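Local atomic coordinates of DUF3822 family protein (Bacteroides thetaiotaomicron VPI-5482, PDB entry 3HRG), a protein that is of unknown function but adopts the actin-like ATPase fold, as in proteins that bind and hydrolyse ATP. Residues 22-27 with 60-65; 75-80 with 103-108; 108-113 with 119-124; 126-131 with 138-143. All coordinates share one frame; numbering follows the deposited sequence.

How the interactions relate
From the N terminus, the four contacts close one after another; none nests in another and none crosses. Interaction 1 closes a loop containing strand 33-40 and helix 48-58, fixing the segment after that helix against a five-stranded mixed sheet. Interaction 2 spans the region of helix 91-96 and links the turn leading into strand 78-82 to the start of strand 105-112, in a second, three-stranded antiparallel sheet. Interaction 3, sharing Met108 with it, is the hairpin that pairs strand 105-112 with the central strand. Interaction 4 closes the short link from helix 125-134 to strand 139-142, back in the first sheet. Asn110 of interaction 3 hydrogen-bonds to the backbone of Phe140 and Ser142, tying the two sheets together.

Interaction 1 of 4, residues 22-27 with 60-65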
# COMPACT_ATOMS: atom_id res chain seq x y z
N PHE A 22 -0.51 10.25 -7.82
CA PHE A 22 0.85 9.80 -7.60
C PHE A 22 1.50 10.68 -6.52
O PHE A 22 1.31 11.92 -6.53
CB PHE A 22 1.72 9.85 -8.85
CG PHE A 22 1.15 9.16 -10.08
CD1 PHE A 22 0.35 8.05 -10.01
CD2 PHE A 22 1.58 9.58 -11.34
CE1 PHE A 22 -0.11 7.41 -11.16
CE2 PHE A 22 1.14 8.99 -12.49
CZ PHE A 22 0.29 7.90 -12.41
N SER A 23 2.30 10.05 -5.64
CA SER A 23 3.01 10.72 -4.55
C SER A 23 4.47 10.43 -4.68
O SER A 23 4.86 9.32 -5.02
CB SER A 23 2.56 10.19 -3.18
OG SER A 23 1.19 10.34 -3.05
N PHE A 24 5.28 11.41 -4.36
CA PHE A 24 6.71 11.32 -4.46
C PHE A 24 7.35 11.87 -3.18
O PHE A 24 6.90 12.90 -2.67
CB PHE A 24 7.21 12.16 -5.62
CG PHE A 24 6.58 11.83 -6.94
CD1 PHE A 24 5.39 12.41 -7.33
CD2 PHE A 24 7.19 10.95 -7.80
CE1 PHE A 24 4.82 12.10 -8.56
CE2 PHE A 24 6.65 10.64 -9.02
CZ PHE A 24 5.45 11.20 -9.39
N SER A 25 8.37 11.21 -2.65
CA SER A 25 9.08 11.73 -1.50
C SER A 25 10.57 11.45 -1.66
O SER A 25 10.97 10.47 -2.26
CB SER A 25 8.57 11.17 -0.19
OG SER A 25 8.82 9.79 -0.16
N ILE A 26 11.36 12.34 -1.09
CA ILE A 26 12.81 12.26 -1.11
C ILE A 26 13.26 12.13 0.34
O ILE A 26 12.85 12.92 1.19
CB ILE A 26 13.42 13.50 -1.85
CG1 ILE A 26 13.05 13.42 -3.33
CG2 ILE A 26 14.93 13.50 -1.70
CD1 ILE A 26 13.66 14.49 -4.21
N TYR A 27 14.04 11.09 0.63
CA TYR A 27 14.57 10.78 1.93
C TYR A 27 16.10 10.97 1.92
O TYR A 27 16.78 10.45 1.04
CB TYR A 27 14.22 9.34 2.34
CG TYR A 27 14.97 8.84 3.56
CD1 TYR A 27 14.64 9.28 4.84
CD2 TYR A 27 16.02 7.94 3.43
CE1 TYR A 27 15.32 8.83 5.95
CE2 TYR A 27 16.71 7.49 4.54
CZ TYR A 27 16.36 7.94 5.79
OH TYR A 27 17.06 7.49 6.87
N ASP A 60 10.99 18.22 -13.44
CA ASP A 60 12.45 18.33 -13.40
C ASP A 60 13.10 17.45 -12.32
O ASP A 60 14.14 16.87 -12.57
CB ASP A 60 12.87 19.79 -13.17
CG ASP A 60 12.58 20.69 -14.36
OD1 ASP A 60 12.85 20.28 -15.52
OD2 ASP A 60 12.15 21.85 -14.14
N PHE A 61 12.49 17.29 -11.16
CA PHE A 61 13.14 16.46 -10.11
C PHE A 61 13.25 14.95 -10.45
O PHE A 61 14.13 14.26 -9.93
CB PHE A 61 12.45 16.63 -8.75
CG PHE A 61 11.16 15.93 -8.62
CD1 PHE A 61 9.98 16.53 -9.02
CD2 PHE A 61 11.09 14.68 -8.03
CE1 PHE A 61 8.77 15.89 -8.87
CE2 PHE A 61 9.89 14.04 -7.91
CZ PHE A 61 8.74 14.64 -8.32
N LEU A 62 12.31 14.38 -11.20
CA LEU A 62 12.29 12.92 -11.43
C LEU A 62 13.46 12.29 -12.22
O LEU A 62 13.79 11.09 -12.04
CB LEU A 62 10.97 12.50 -12.08
CG LEU A 62 9.77 12.48 -11.14
CD1 LEU A 62 8.51 12.12 -11.89
CD2 LEU A 62 10.03 11.49 -10.00
N SER A 63 14.06 13.11 -13.07
CA SER A 63 15.18 12.69 -13.90
C SER A 63 16.60 13.01 -13.32
O SER A 63 17.58 12.72 -14.00
CB SER A 63 14.99 13.18 -15.35
OG SER A 63 13.95 12.42 -15.95
N TYR A 64 16.68 13.60 -12.11
CA TYR A 64 17.94 13.64 -11.34
C TYR A 64 18.33 12.19 -10.98
O TYR A 64 17.48 11.28 -11.01
CB TYR A 64 17.78 14.49 -10.05
CG TYR A 64 17.90 16.01 -10.20
CD1 TYR A 64 16.83 16.80 -10.63
CD2 TYR A 64 19.12 16.66 -9.91
CE1 TYR A 64 16.97 18.19 -10.83
CE2 TYR A 64 19.27 18.05 -10.06
CZ TYR A 64 18.18 18.81 -10.51
OH TYR A 64 18.36 20.17 -10.65
N SER A 65 19.60 11.94 -10.67
CA SER A 65 20.03 10.61 -10.25
C SER A 65 19.93 10.48 -8.74
O SER A 65 20.42 11.33 -8.02
CB SER A 65 21.46 10.33 -10.68
OG SER A 65 21.52 10.43 -12.09
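Phe61 drives the edge of its ring into the face of Phe24, a T-shaped pair with planes 83° apart and centroids 5.4 Å from each other. The leading atom is Phe61 CZ, which stands over the rim of the Phe24 ring and comes within 3.8 Å of Phe24 CG; a chi1 of 76°, with Phe61 CG between the backbone N and the carbonyl carbon, brings it there. Beside it, both Leu62 methyls touch the far part of the same ring, CD2 obliquely at 3.6 Å and CD1 at 3.7 Å from Phe24 CE2; Leu62 was modelled in two conformers, so this approach is the less certain one. Leu62 CG also covers a face of the Phe61 ring, and the three apolar groups lock together without a hydrogen bond between the segments. Phe24 belongs to strand 22-28 of the five-stranded mixed sheet of the actin-like fold, and the segment that covers it follows helix 48-58. Phe24 is buried, leaning also on Ile15 of strand 12-17, while Leu62 also touches Leu13 and Phe56. Replacing Phe24 by an alanine would probably leave the edge of Phe61 without a face to press on and open a gap beneath Leu62. The other side is looser: Phe61 itself is partly exposed, although Leu37 and Phe38 of strand 33-40 touch it. Asp60 and Ser63, which flank the pair, are exposed.

Interaction 2 of 4, residues 75-80 with 103-108; sequences SKRFTM and ENEIVM
Arg77 and Glu105 meet side-on in a two-pronged salt bridge that links the turn leading into strand 78-82 to the start of strand 105-112. These strands are the outermost members of a three-stranded antiparallel sheet, with strand 117-124 between them, so the ion pair passes across the central strand close to Gly122, where no side chain stands in the way. The guanidinium presents its NE edge to the carboxylate, the two planes being turned only 27° against each other. Arg77 NE gives a nearly straight bond to Glu105 OE2 at 2.8 Å (174° at the hydrogen), and Arg77 NH2 gives a second one to Glu105 OE1, also 2.8 Å. Both oxygens are met on their syn side, somewhat out of the carboxylate plane. The torsions bring the two groups together: Glu105 reaches out in an extended chain, whereas Arg77 bends at chi3 (65°) to turn its NE edge toward the acid. Because two parallel bonds grip the pair, rotation of either flat group is restrained. Further partners fix the ends, since Tyr96 OH hydrogen-bonds to Glu105 OE1 and the carbonyl of Gln100 receives Arg77 NH2. The nearby carboxylate probably also eases the closeness of Arg77 NH1 to Arg102. On the backbone, Arg77 is the centre of an inverse gamma turn leading into strand 78-82. An ST turn overlaps it, with Arg77 N donating to Ser75 OG at 3.0 Å.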
# COMPACT_ATOMS: atom_id res chain seq x y z
N SER A 75 -2.82 -0.99 -5.32
CA SER A 75 -3.77 -1.73 -6.16
C SER A 75 -4.42 -2.85 -5.38
O SER A 75 -3.87 -3.31 -4.37
CB SER A 75 -2.96 -2.34 -7.31
OG SER A 75 -3.68 -3.27 -8.06
N LYS A 76 -5.57 -3.33 -5.85
CA LYS A 76 -6.19 -4.48 -5.19
C LYS A 76 -5.61 -5.77 -5.70
O LYS A 76 -5.95 -6.85 -5.17
CB LYS A 76 -7.71 -4.51 -5.41
CG LYS A 76 -8.18 -4.70 -6.81
CD LYS A 76 -9.74 -4.54 -6.85
CE LYS A 76 -10.16 -4.01 -8.16
NZ LYS A 76 -9.71 -2.59 -8.27
N ARG A 77 -4.75 -5.70 -6.72
CA ARG A 77 -4.23 -6.90 -7.38
C ARG A 77 -2.99 -7.43 -6.70
O ARG A 77 -1.90 -7.31 -7.21
CB ARG A 77 -4.00 -6.63 -8.86
CG ARG A 77 -5.34 -6.30 -9.59
CD ARG A 77 -5.20 -6.08 -11.05
NE ARG A 77 -4.77 -7.30 -11.73
CZ ARG A 77 -5.57 -8.31 -12.08
NH1 ARG A 77 -6.89 -8.30 -11.85
NH2 ARG A 77 -5.05 -9.36 -12.68
N PHE A 78 -3.21 -8.01 -5.52
CA PHE A 78 -2.14 -8.64 -4.74
C PHE A 78 -2.74 -9.81 -4.00
O PHE A 78 -3.96 -9.87 -3.75
CB PHE A 78 -1.43 -7.70 -3.74
CG PHE A 78 -2.30 -7.25 -2.58
CD1 PHE A 78 -2.40 -8.01 -1.42
CD2 PHE A 78 -3.03 -6.11 -2.69
CE1 PHE A 78 -3.19 -7.58 -0.37
CE2 PHE A 78 -3.82 -5.67 -1.64
CZ PHE A 78 -3.92 -6.44 -0.48
N THR A 79 -1.87 -10.74 -3.65
CA THR A 79 -2.23 -11.94 -2.93
C THR A 79 -1.15 -12.25 -1.89
O THR A 79 0.05 -12.23 -2.20
CB THR A 79 -2.32 -13.12 -3.87
OG1 THR A 79 -3.45 -12.96 -4.73
CG2 THR A 79 -2.45 -14.45 -3.07
N MSE A 80 -1.56 -12.54 -0.66
CA MSE A 80 -0.62 -12.88 0.39
C MSE A 80 -0.53 -14.38 0.56
O MSE A 80 -1.56 -15.05 0.55
CB MSE A 80 -1.05 -12.23 1.71
CG MSE A 80 -0.09 -12.46 2.88
SE MSE A 80 -0.33 -14.10 3.86
CE MSE A 80 -2.05 -13.74 4.70
N GLU A 103 -3.50 -9.74 -19.95
CA GLU A 103 -2.31 -9.80 -20.81
C GLU A 103 -1.24 -8.72 -20.57
O GLU A 103 -0.05 -9.04 -20.52
CB GLU A 103 -2.74 -9.82 -22.29
CG GLU A 103 -1.63 -10.19 -23.32
CD GLU A 103 -1.12 -11.64 -23.22
OE1 GLU A 103 -1.60 -12.44 -22.38
OE2 GLU A 103 -0.23 -12.00 -24.03
N ASN A 104 -1.62 -7.46 -20.34
CA ASN A 104 -0.59 -6.43 -20.16
C ASN A 104 -0.20 -6.29 -18.68
O ASN A 104 -0.13 -5.18 -18.16
CB ASN A 104 -1.04 -5.09 -20.73
CG ASN A 104 0.14 -4.12 -20.97
OD1 ASN A 104 1.04 -4.42 -21.78
ND2 ASN A 104 0.13 -2.96 -20.29
N GLU A 105 0.02 -7.42 -18.00
CA GLU A 105 0.38 -7.43 -16.59
C GLU A 105 1.59 -8.32 -16.32
O GLU A 105 1.70 -9.39 -16.88
CB GLU A 105 -0.80 -7.93 -15.73
CG GLU A 105 -0.54 -7.95 -14.21
CD GLU A 105 -1.78 -8.28 -13.42
OE1 GLU A 105 -2.44 -9.33 -13.68
OE2 GLU A 105 -2.13 -7.49 -12.51
N ILE A 106 2.48 -7.84 -15.47
CA ILE A 106 3.65 -8.58 -15.00
C ILE A 106 3.39 -8.93 -13.52
O ILE A 106 2.88 -8.09 -12.76
CB ILE A 106 4.94 -7.74 -15.14
CG1 ILE A 106 5.31 -7.60 -16.61
CG2 ILE A 106 6.11 -8.36 -14.41
CD1 ILE A 106 6.54 -6.73 -16.79
N VAL A 107 3.72 -10.15 -13.11
CA VAL A 107 3.57 -10.58 -11.72
C VAL A 107 4.94 -10.54 -11.02
O VAL A 107 5.90 -11.12 -11.51
CB VAL A 107 2.95 -11.95 -11.63
CG1 VAL A 107 2.89 -12.40 -10.14
CG2 VAL A 107 1.54 -11.96 -12.28
N MSE A 108 5.00 -9.84 -9.89
CA MSE A 108 6.20 -9.69 -9.08
C MSE A 108 5.87 -10.14 -7.67
O MSE A 108 4.72 -10.43 -7.38
CB MSE A 108 6.60 -8.23 -9.01
CG MSE A 108 6.53 -7.50 -10.32
SE MSE A 108 7.35 -5.78 -10.17
CE MSE A 108 9.21 -6.42 -9.96

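Interaction 3 of 4, residues 108-113 with 119-124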
# COMPACT_ATOMS: atom_id res chain seq x y z
N MSE A 108 5.00 -9.84 -9.89
CA MSE A 108 6.20 -9.69 -9.08
C MSE A 108 5.87 -10.14 -7.67
O MSE A 108 4.72 -10.43 -7.38
CB MSE A 108 6.60 -8.23 -9.01
CG MSE A 108 6.53 -7.50 -10.32
SE MSE A 108 7.35 -5.78 -10.17
CE MSE A 108 9.21 -6.42 -9.96
N TYR A 109 6.87 -10.20 -6.80
CA TYR A 109 6.62 -10.53 -5.41
C TYR A 109 7.67 -9.93 -4.47
O TYR A 109 8.80 -9.71 -4.86
CB TYR A 109 6.55 -12.04 -5.20
CG TYR A 109 7.82 -12.77 -5.40
CD1 TYR A 109 8.71 -12.94 -4.35
CD2 TYR A 109 8.16 -13.30 -6.64
CE1 TYR A 109 9.92 -13.62 -4.53
CE2 TYR A 109 9.34 -13.99 -6.82
CZ TYR A 109 10.22 -14.14 -5.76
OH TYR A 109 11.40 -14.82 -5.93
N ASN A 110 7.23 -9.65 -3.24
CA ASN A 110 8.07 -9.20 -2.17
C ASN A 110 8.03 -10.21 -1.02
O ASN A 110 6.96 -10.56 -0.54
CB ASN A 110 7.57 -7.92 -1.56
CG ASN A 110 7.45 -6.77 -2.55
OD1 ASN A 110 6.50 -6.00 -2.45
ND2 ASN A 110 8.41 -6.63 -3.47
N ILE A 111 9.20 -10.61 -0.54
CA ILE A 111 9.31 -11.45 0.61
C ILE A 111 9.47 -10.57 1.87
O ILE A 111 10.36 -9.72 1.93
CB ILE A 111 10.51 -12.40 0.51
CG1 ILE A 111 10.35 -13.32 -0.69
CG2 ILE A 111 10.64 -13.26 1.82
CD1 ILE A 111 11.59 -14.16 -1.03
N LEU A 112 8.60 -10.78 2.84
CA LEU A 112 8.66 -10.07 4.11
C LEU A 112 9.23 -11.10 5.09
O LEU A 112 8.48 -11.80 5.75
CB LEU A 112 7.29 -9.56 4.53
CG LEU A 112 6.62 -8.45 3.72
CD1 LEU A 112 6.26 -8.80 2.25
CD2 LEU A 112 5.37 -7.97 4.48
N LYS A 113 10.56 -11.19 5.14
CA LYS A 113 11.24 -12.23 5.98
C LYS A 113 10.87 -12.18 7.47
O LYS A 113 10.50 -13.20 8.05
CB LYS A 113 12.77 -12.14 5.83
CG LYS A 113 13.54 -13.24 6.56
N ILE A 119 4.09 -11.26 -0.54
CA ILE A 119 3.04 -10.55 -1.23
C ILE A 119 3.38 -10.67 -2.73
O ILE A 119 4.46 -10.23 -3.15
CB ILE A 119 2.99 -9.07 -0.85
CG1 ILE A 119 2.67 -8.89 0.65
CG2 ILE A 119 1.93 -8.31 -1.74
CD1 ILE A 119 1.28 -9.34 1.04
N ILE A 120 2.47 -11.31 -3.48
CA ILE A 120 2.56 -11.50 -4.92
C ILE A 120 1.66 -10.41 -5.49
O ILE A 120 0.54 -10.26 -5.03
CB ILE A 120 2.12 -12.88 -5.37
CG1 ILE A 120 2.84 -14.00 -4.60
CG2 ILE A 120 2.36 -13.02 -6.86
CD1 ILE A 120 2.21 -15.44 -4.80
N PHE A 121 2.16 -9.62 -6.45
CA PHE A 121 1.41 -8.45 -6.94
C PHE A 121 1.60 -8.20 -8.44
O PHE A 121 2.62 -8.51 -9.02
CB PHE A 121 1.77 -7.19 -6.11
CG PHE A 121 3.19 -6.69 -6.29
CD1 PHE A 121 4.24 -7.24 -5.57
CD2 PHE A 121 3.47 -5.65 -7.18
CE1 PHE A 121 5.56 -6.78 -5.73
CE2 PHE A 121 4.78 -5.19 -7.34
CZ PHE A 121 5.82 -5.75 -6.60
N GLY A 122 0.59 -7.61 -9.04
CA GLY A 122 0.63 -7.32 -10.46
C GLY A 122 1.00 -5.88 -10.71
O GLY A 122 0.73 -5.00 -9.88
N ILE A 123 1.64 -5.64 -11.84
CA ILE A 123 1.95 -4.29 -12.26
C ILE A 123 1.72 -4.22 -13.77
O ILE A 123 2.03 -5.18 -14.51
CB ILE A 123 3.40 -3.88 -11.89
CG1 ILE A 123 3.67 -2.40 -12.24
CG2 ILE A 123 4.43 -4.78 -12.60
CD1 ILE A 123 5.09 -1.96 -11.83
N ASP A 124 1.13 -3.13 -14.24
CA ASP A 124 0.91 -2.98 -15.67
C ASP A 124 2.27 -3.06 -16.40
O ASP A 124 3.23 -2.40 -15.98
CB ASP A 124 0.22 -1.65 -15.92
CG ASP A 124 0.08 -1.36 -17.37
OD1 ASP A 124 -0.68 -2.08 -18.11
OD2 ASP A 124 0.75 -0.43 -17.78
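Met108 lays its CB over one face of the Phe121 ring, a CH-pi contact with CB 3.5 Å from Phe121 CZ. The Met108 selenium, from a selenomethionine modelled in two conformers and hence less certain, sits obliquely to the ring in a Met-aromatic contact and lies 3.9 Å from Ile123 CG2. Two residues along, on the same face of the sheet, the Asn110 amide approaches the same ring at its CE1 corner, with Asn110 OD1 3.5 Å from Phe121 CE1. Phe121 takes the crowded position between its backbone N and carbonyl carbon (chi1 68°), which lays the ring across the partner strand, beside Met108 and Asn110. This is an antiparallel beta hairpin of strands 105-112 and 117-124. Met108 with Phe121 and Asn110 with Ile119 form hydrogen-bonded pairs, each joined by two backbone bonds; Tyr109 with Ile120 is the non-hydrogen-bonded pair between them. A leucine in place of Phe121 would probably lose the flat face beneath Met108 CB and leave the Asn110 amide less firmly flanked. Farther out, Asn110 is anchored by Thr145, Phe140 O and Ser142 N, while Phe78 and Ser142 also pack on Phe121.

Interaction 4 of 4, residues 126-131 with 138-143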
# COMPACT_ATOMS: atom_id res chain seq x y z
N SER A 126 3.31 -2.00 -19.45
CA SER A 126 3.72 -0.74 -20.07
C SER A 126 4.34 0.19 -19.01
O SER A 126 5.34 0.86 -19.26
CB SER A 126 2.53 -0.03 -20.70
OG SER A 126 1.96 -0.81 -21.73
N THR A 127 3.71 0.21 -17.84
CA THR A 127 4.20 1.00 -16.70
C THR A 127 5.57 0.49 -16.23
O THR A 127 6.50 1.30 -16.05
CB THR A 127 3.17 1.03 -15.55
OG1 THR A 127 2.09 1.88 -15.94
CG2 THR A 127 3.78 1.61 -14.28
N TYR A 128 5.70 -0.82 -16.06
CA TYR A 128 6.98 -1.43 -15.68
C TYR A 128 8.10 -1.13 -16.70
O TYR A 128 9.20 -0.75 -16.32
CB TYR A 128 6.85 -2.97 -15.49
CG TYR A 128 8.21 -3.59 -15.33
CD1 TYR A 128 8.88 -3.50 -14.12
CD2 TYR A 128 8.87 -4.17 -16.40
CE1 TYR A 128 10.17 -4.02 -13.96
CE2 TYR A 128 10.16 -4.67 -16.25
CZ TYR A 128 10.79 -4.59 -15.01
OH TYR A 128 12.06 -5.09 -14.83
N THR A 129 7.82 -1.30 -17.98
CA THR A 129 8.79 -1.04 -19.05
C THR A 129 9.27 0.40 -18.99
O THR A 129 10.46 0.67 -19.07
CB THR A 129 8.16 -1.32 -20.42
OG1 THR A 129 7.69 -2.68 -20.43
CG2 THR A 129 9.14 -1.08 -21.58
N PHE A 130 8.33 1.32 -18.81
CA PHE A 130 8.70 2.71 -18.74
C PHE A 130 9.57 2.99 -17.52
O PHE A 130 10.60 3.63 -17.65
CB PHE A 130 7.47 3.62 -18.72
CG PHE A 130 7.81 5.06 -18.59
CD1 PHE A 130 8.28 5.77 -19.68
CD2 PHE A 130 7.72 5.70 -17.37
CE1 PHE A 130 8.63 7.10 -19.56
CE2 PHE A 130 8.06 7.04 -17.23
CZ PHE A 130 8.51 7.74 -18.33
N LEU A 131 9.17 2.50 -16.35
CA LEU A 131 9.95 2.72 -15.13
C LEU A 131 11.33 2.04 -15.13
O LEU A 131 12.30 2.62 -14.63
CB LEU A 131 9.15 2.36 -13.89
CG LEU A 131 7.98 3.30 -13.62
CD1 LEU A 131 6.97 2.69 -12.59
CD2 LEU A 131 8.46 4.70 -13.17
N ALA A 138 15.58 0.16 -9.84
CA ALA A 138 14.49 0.48 -8.92
C ALA A 138 13.99 -0.76 -8.20
O ALA A 138 14.07 -1.87 -8.75
CB ALA A 138 13.32 1.04 -9.70
N ARG A 139 13.53 -0.58 -6.96
CA ARG A 139 12.97 -1.68 -6.22
C ARG A 139 11.46 -1.50 -6.30
O ARG A 139 10.94 -0.41 -5.99
CB ARG A 139 13.47 -1.71 -4.79
CG ARG A 139 14.99 -1.75 -4.72
CD ARG A 139 15.52 -2.05 -3.33
NE ARG A 139 14.78 -1.37 -2.28
CZ ARG A 139 15.15 -1.35 -1.01
NH1 ARG A 139 16.29 -1.92 -0.64
NH2 ARG A 139 14.38 -0.73 -0.11
N PHE A 140 10.76 -2.55 -6.72
CA PHE A 140 9.28 -2.51 -6.86
C PHE A 140 8.56 -3.20 -5.71
O PHE A 140 8.91 -4.34 -5.37
CB PHE A 140 8.84 -3.18 -8.13
CG PHE A 140 9.25 -2.43 -9.37
CD1 PHE A 140 10.52 -2.57 -9.87
CD2 PHE A 140 8.35 -1.58 -10.01
CE1 PHE A 140 10.92 -1.87 -11.00
CE2 PHE A 140 8.74 -0.86 -11.14
CZ PHE A 140 10.00 -1.03 -11.64
N TYR A 141 7.58 -2.52 -5.13
CA TYR A 141 6.80 -3.08 -4.02
C TYR A 141 5.34 -2.92 -4.21
O TYR A 141 4.89 -1.99 -4.84
CB TYR A 141 7.09 -2.33 -2.72
CG TYR A 141 8.53 -2.36 -2.29
CD1 TYR A 141 9.00 -3.39 -1.47
CD2 TYR A 141 9.40 -1.37 -2.68
CE1 TYR A 141 10.31 -3.44 -1.08
CE2 TYR A 141 10.72 -1.41 -2.30
CZ TYR A 141 11.17 -2.44 -1.50
OH TYR A 141 12.47 -2.43 -1.14
N SER A 142 4.61 -3.87 -3.65
CA SER A 142 3.19 -3.73 -3.50
C SER A 142 3.08 -2.75 -2.36
O SER A 142 3.93 -2.78 -1.44
CB SER A 142 2.56 -5.06 -3.03
OG SER A 142 1.19 -4.91 -2.62
N GLN A 143 2.08 -1.88 -2.38
CA GLN A 143 1.86 -0.95 -1.26
C GLN A 143 1.62 -1.76 0.04
O GLN A 143 1.99 -1.32 1.13
CB GLN A 143 0.71 0.00 -1.55
CG GLN A 143 0.39 0.94 -0.41
CD GLN A 143 -0.83 1.75 -0.61
OE1 GLN A 143 -1.87 1.21 -0.98
NE2 GLN A 143 -0.75 3.05 -0.29
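Phe140 reaches from strand 139-142 to helix 125-134, where its ring meets Tyr128 and Leu131. In Tyr128, chi1 of 171° sets CG on the far side from the backbone N, and this turns the CD1 and CE1 side of the ring to Phe140. Phe140 has the other common choice, with CG beside its own N (chi1 -68°), and this carries the outer end of its ring to the helix. Tyr128 CD1 then rests over one face of the Phe140 ring, 3.7 Å from Phe140 CZ, while Tyr128 CE1 is equally near Phe140 CE1. The planes are inclined at 50° with centroids 5.2 Å apart, so the pair is neither a stack nor an edge-to-face contact. Leu131, one helical turn on, comes from a different direction: its CB lies at the edge of the Phe140 ring, 4.2 Å from Phe140 CZ. The two helix residues thus hold the aromatic tip by one face and by its rim. Around them, Ile71 of strand 68-73 touches both Leu131 and Phe140, and Ile123 and Met108 also pack on Phe140. Strand 139-142 runs parallel to strand 68-73 in the five-stranded sheet, and helix 125-134 packing on it just before that strand is the helix-on-sheet layering of the actin-like ATPase fold.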